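PDB 6MGB: capsular polysaccharide export system protein KpsC, which transfers a Kdo sugar through a beta-2,4 linkage, probably from CMP-Kdo, in building the glycolipid that carries bacterial capsular polysaccharide. Local coordinates for residues D179-R182 with E183-F186; M123-A126 with E127-L130. All coordinates share one frame; numbering follows the deposited sequence. Where two conformers were deposited one is given.

Contact 1: D179-R182 with E183-F186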
loop_
_atom_site.group_PDB
_atom_site.type_symbol
_atom_site.label_atom_id
_atom_site.label_comp_id
_atom_site.label_asym_id
_atom_site.label_seq_id
_atom_site.Cartn_x
_atom_site.Cartn_y
_atom_site.Cartn_z
ATOM N N ASP A 179 16.196 -8.244 9.525
ATOM C CA ASP A 179 16.705 -9.596 9.330
ATOM C C ASP A 179 15.651 -10.551 8.785
ATOM O O ASP A 179 16.005 -11.642 8.327
ATOM C CB ASP A 179 17.268 -10.129 10.651
ATOM C CG ASP A 179 18.345 -11.180 10.447
ATOM O OD1 ASP A 179 18.216 -12.286 11.010
ATOM O OD2 ASP A 179 19.315 -10.905 9.708
ATOM N N THR A 180 14.370 -10.169 8.818
ATOM C CA THR A 180 13.332 -10.991 8.205
ATOM C C THR A 180 13.584 -11.191 6.716
ATOM O O THR A 180 13.237 -12.242 6.163
ATOM C CB THR A 180 11.962 -10.347 8.427
ATOM O OG1 THR A 180 11.793 -10.057 9.820
ATOM C CG2 THR A 180 10.845 -11.271 7.959
ATOM N N PHE A 181 14.184 -10.203 6.050
ATOM C CA PHE A 181 14.462 -10.338 4.624
ATOM C C PHE A 181 15.500 -11.425 4.367
ATOM O O PHE A 181 15.405 -12.160 3.376
ATOM C CB PHE A 181 14.916 -8.994 4.059
ATOM C CG PHE A 181 13.802 -8.004 3.905
ATOM C CD1 PHE A 181 13.440 -7.177 4.955
ATOM C CD2 PHE A 181 13.103 -7.912 2.713
ATOM C CE1 PHE A 181 12.407 -6.270 4.817
ATOM C CE2 PHE A 181 12.069 -7.008 2.568
ATOM C CZ PHE A 181 11.720 -6.188 3.621
ATOM N N ARG A 182 16.499 -11.544 5.244
ATOM C CA ARG A 182 17.468 -12.627 5.109
ATOM C C ARG A 182 16.812 -13.981 5.349
ATOM O O ARG A 182 17.075 -14.944 4.619
ATOM C CB ARG A 182 18.637 -12.420 6.073
ATOM C CG ARG A 182 19.730 -13.470 5.946
ATOM C CD ARG A 182 20.979 -13.072 6.716
ATOM N NE ARG A 182 20.738 -12.949 8.152
ATOM C CZ ARG A 182 20.819 -13.955 9.018
ATOM N NH1 ARG A 182 21.133 -15.177 8.607
ATOM N NH2 ARG A 182 20.583 -13.739 10.304
ATOM N N GLU A 183 15.953 -14.076 6.367
ATOM C CA GLU A 183 15.223 -15.318 6.600
ATOM C C GLU A 183 14.352 -15.671 5.401
ATOM O O GLU A 183 14.279 -16.837 4.996
ATOM C CB GLU A 183 14.370 -15.188 7.863
ATOM C CG GLU A 183 13.651 -16.466 8.266
ATOM C CD GLU A 183 12.796 -16.284 9.505
ATOM O OE1 GLU A 183 12.433 -15.130 9.819
ATOM O OE2 GLU A 183 12.487 -17.296 10.167
ATOM N N MET A 184 13.683 -14.672 4.821
ATOM C CA MET A 184 12.846 -14.919 3.651
ATOM C C MET A 184 13.661 -15.503 2.507
ATOM O O MET A 184 13.207 -16.422 1.814
ATOM C CB MET A 184 12.171 -13.620 3.211
ATOM C CG MET A 184 11.236 -13.775 2.027
ATOM S SD MET A 184 10.399 -12.236 1.603
ATOM C CE MET A 184 11.740 -11.317 0.860
ATOM N N TYR A 185 14.867 -14.979 2.290
ATOM C CA TYR A 185 15.704 -15.466 1.201
ATOM C C TYR A 185 16.052 -16.935 1.395
ATOM O O TYR A 185 15.814 -17.765 0.509
ATOM C CB TYR A 185 16.972 -14.621 1.106
ATOM C CG TYR A 185 18.023 -15.215 0.205
ATOM C CD1 TYR A 185 17.880 -15.179 -1.174
ATOM C CD2 TYR A 185 19.159 -15.814 0.732
ATOM C CE1 TYR A 185 18.839 -15.721 -2.005
ATOM C CE2 TYR A 185 20.125 -16.360 -0.090
ATOM C CZ TYR A 185 19.959 -16.311 -1.459
ATOM O OH TYR A 185 20.914 -16.853 -2.286
ATOM N N PHE A 186 16.609 -17.282 2.555
ATOM C CA PHE A 186 17.069 -18.650 2.759
ATOM C C PHE A 186 15.903 -19.616 2.913
ATOM O O PHE A 186 16.044 -20.807 2.614
ATOM C CB PHE A 186 17.999 -18.708 3.970
ATOM C CG PHE A 186 19.339 -18.081 3.719
ATOM C CD1 PHE A 186 20.282 -18.735 2.943
ATOM C CD2 PHE A 186 19.653 -16.838 4.238
ATOM C CE1 PHE A 186 21.514 -18.165 2.694
ATOM C CE2 PHE A 186 20.888 -16.261 3.994
ATOM C CZ PHE A 186 21.817 -16.927 3.219
#
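The first turns of helix 180-191, whose buried side chains meet loops at the ends of the parallel strands in the CMP-binding half of this GT-B glycosyltransferase, bring Arg-182 against Phe-186 on the outer side and Phe-181 beside Met-184 on the inner side. CG of Arg-182 lies in the plane of the Phe-186 ring, at its edge, 3.6 Å from CE2. The guanidinium and ring planes stand 67° apart, so the two groups do not stack. With CG anti to the backbone N (chi1 -177°), the arginine runs out past the ring and then bends at chi3, bringing its guanidinium to Asp-179. NE donates to OD2 of Asp-179 at 2.9 Å, meeting the syn side of the carboxylate, while NH2 adds a weak bond, part of the salt bridge, to OD1 of Asp-179, also 2.9 Å. One face of the Phe-186 ring takes CD2 of Tyr-185, 3.5 Å above its centre. On the buried side Phe-181 and Met-184 point the same way, CD2 to CE 4.1 Å. The Phe-181 ring also stacks with Tyr-213 and touches Gln-164 and Val-245; Met-184 reaches Phe-263. Main-chain bonds join the turn, from Glu-183 N to Asp-179 O (3.1 Å) through Phe-186 N to Arg-182 O (3.2 Å), and Thr-180 OG1 bonds to Asp-177 N. The helix is thus two-faced: an exposed aspartate-arginine pair lies near its start, where the negative charge should suit the helix dipole, while Phe-181 and Met-184 face the protein interior, Phe-181 beside the CMP-binding Asp-163.

Contact 2: M123-A126 with E127-L130; sequences MDQA and ERAL
Gln-125 and Arg-128 meet three residues apart on one side of helix 120-135. The arginine chain bends at chi2 and chi3 (141° and 51°), which folds its guanidinium back over the preceding turn. There NH1 comes 3.7 Å from CG of Gln-125, and one guanidinium face lies over CA of the same residue, offset toward the rim. The contact is made by the aliphatic part of the glutamine; its amide plane is turned 70° from the guanidinium. Farther round the helix, CG of Glu-127 rests 3.3 Å from the carbonyl O of Met-123. OE1 of Glu-127 accepts a hydrogen bond from a water at 3.1 Å, and the same water donates weakly to Asp-124 O. Carboxylate oxygens OD2 of Asp-124 and OE1 of Glu-127 stand 4.4 Å apart, a like-charged pair that probably disfavours a closer approach. Beneath these groups the backbone fixes the spacing: Arg-128 N bonds to Asp-124 O at 3.1 Å, and Ala-129 N to Gln-125 O at 2.9 Å. Gln-125 NE2 has a weak bond to Glu-121 OE1 one turn earlier. Two neighbouring helices pack on this stretch: Met-123, Ala-126 and Glu-127 touch helix 289-299, with Ala-126 against Ala-294, whereas Gln-125, Arg-128 and Ala-129 meet Phe-315 of the C-terminal helix 314-322.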
loop_
_atom_site.group_PDB
_atom_site.type_symbol
_atom_site.label_atom_id
_atom_site.label_comp_id
_atom_site.label_asym_id
_atom_site.label_seq_id
_atom_site.Cartn_x
_atom_site.Cartn_y
_atom_site.Cartn_z
ATOM N N MET A 123 -20.076 -5.215 -4.680
ATOM C CA MET A 123 -19.276 -6.330 -5.169
ATOM C C MET A 123 -19.244 -6.363 -6.692
ATOM O O MET A 123 -18.247 -6.796 -7.280
ATOM C CB MET A 123 -19.816 -7.645 -4.609
ATOM C CG MET A 123 -19.825 -7.708 -3.085
ATOM S SD MET A 123 -18.203 -7.427 -2.340
ATOM C CE MET A 123 -17.296 -8.842 -2.949
ATOM N N ASP A 124 -20.315 -5.906 -7.347
ATOM C CA ASP A 124 -20.277 -5.772 -8.800
ATOM C C ASP A 124 -19.270 -4.711 -9.222
ATOM O O ASP A 124 -18.485 -4.928 -10.153
ATOM C CB ASP A 124 -21.666 -5.436 -9.344
ATOM C CG ASP A 124 -22.623 -6.609 -9.270
ATOM O OD1 ASP A 124 -23.828 -6.380 -9.034
ATOM O OD2 ASP A 124 -22.170 -7.762 -9.433
ATOM N N GLN A 125 -19.275 -3.557 -8.550
ATOM C CA GLN A 125 -18.259 -2.545 -8.821
ATOM C C GLN A 125 -16.860 -3.110 -8.620
ATOM O O GLN A 125 -15.964 -2.877 -9.441
ATOM C CB GLN A 125 -18.471 -1.326 -7.922
ATOM C CG GLN A 125 -19.734 -0.538 -8.216
ATOM C CD GLN A 125 -19.832 0.726 -7.383
ATOM O OE1 GLN A 125 -18.971 1.000 -6.547
ATOM N NE2 GLN A 125 -20.883 1.506 -7.611
ATOM N N ALA A 126 -16.652 -3.858 -7.533
ATOM C CA ALA A 126 -15.330 -4.413 -7.257
ATOM C C ALA A 126 -14.875 -5.339 -8.378
ATOM O O ALA A 126 -13.714 -5.291 -8.801
ATOM C CB ALA A 126 -15.341 -5.152 -5.919
ATOM N N GLU A 127 -15.776 -6.192 -8.874
ATOM C CA GLU A 127 -15.437 -7.056 -10.001
ATOM C C GLU A 127 -15.012 -6.231 -11.210
ATOM O O GLU A 127 -14.019 -6.546 -11.876
ATOM C CB GLU A 127 -16.628 -7.947 -10.358
ATOM C CG GLU A 127 -16.913 -9.047 -9.353
ATOM C CD GLU A 127 -18.042 -9.957 -9.796
ATOM O OE1 GLU A 127 -18.529 -9.791 -10.934
ATOM O OE2 GLU A 127 -18.443 -10.840 -9.006
ATOM N N ARG A 128 -15.758 -5.167 -11.506
ATOM C CA ARG A 128 -15.441 -4.330 -12.660
ATOM C C ARG A 128 -14.076 -3.673 -12.502
ATOM O O ARG A 128 -13.248 -3.699 -13.420
ATOM C CB ARG A 128 -16.528 -3.271 -12.848
ATOM C CG ARG A 128 -17.717 -3.735 -13.676
ATOM C CD ARG A 128 -19.027 -3.203 -13.112
ATOM N NE ARG A 128 -18.998 -1.758 -12.898
ATOM C CZ ARG A 128 -19.888 -1.090 -12.170
ATOM N NH1 ARG A 128 -20.885 -1.731 -11.575
ATOM N NH2 ARG A 128 -19.780 0.224 -12.032
ATOM N N ALA A 129 -13.824 -3.071 -11.337
ATOM C CA ALA A 129 -12.554 -2.387 -11.121
ATOM C C ALA A 129 -11.388 -3.366 -11.159
ATOM O O ALA A 129 -10.332 -3.066 -11.726
ATOM C CB ALA A 129 -12.586 -1.637 -9.790
ATOM N N LEU A 130 -11.564 -4.547 -10.563
ATOM C CA LEU A 130 -10.490 -5.534 -10.553
ATOM C C LEU A 130 -10.147 -5.986 -11.967
ATOM O O LEU A 130 -8.968 -6.104 -12.320
ATOM C CB LEU A 130 -10.890 -6.726 -9.682
ATOM C CG LEU A 130 -9.877 -7.865 -9.547
ATOM C CD1 LEU A 130 -8.563 -7.376 -8.948
ATOM C CD2 LEU A 130 -10.467 -8.981 -8.700
HETATM O O HOH W 1 -19.342 -7.186 -12.406
#

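Contact 2, in helix 120-135, comes first along the chain, and contact 1, at the start of helix 180-191, follows after strand 158-162 and helix 169-172. Their centres are 36 Å apart and their nearest atoms about 22 Å, so neither touches the other. Contact 1 lies by loops that follow strands of the six-stranded parallel sheet, with Phe-181 about 8 Å from the bound CMP, measured from its side chain. Contact 2 lies among helices 289-299 and 314-322, and its Leu-130 side chain is about 13 Å from the nucleotide. The two turns thus have different surroundings, contact 1 being nearer the CMP site.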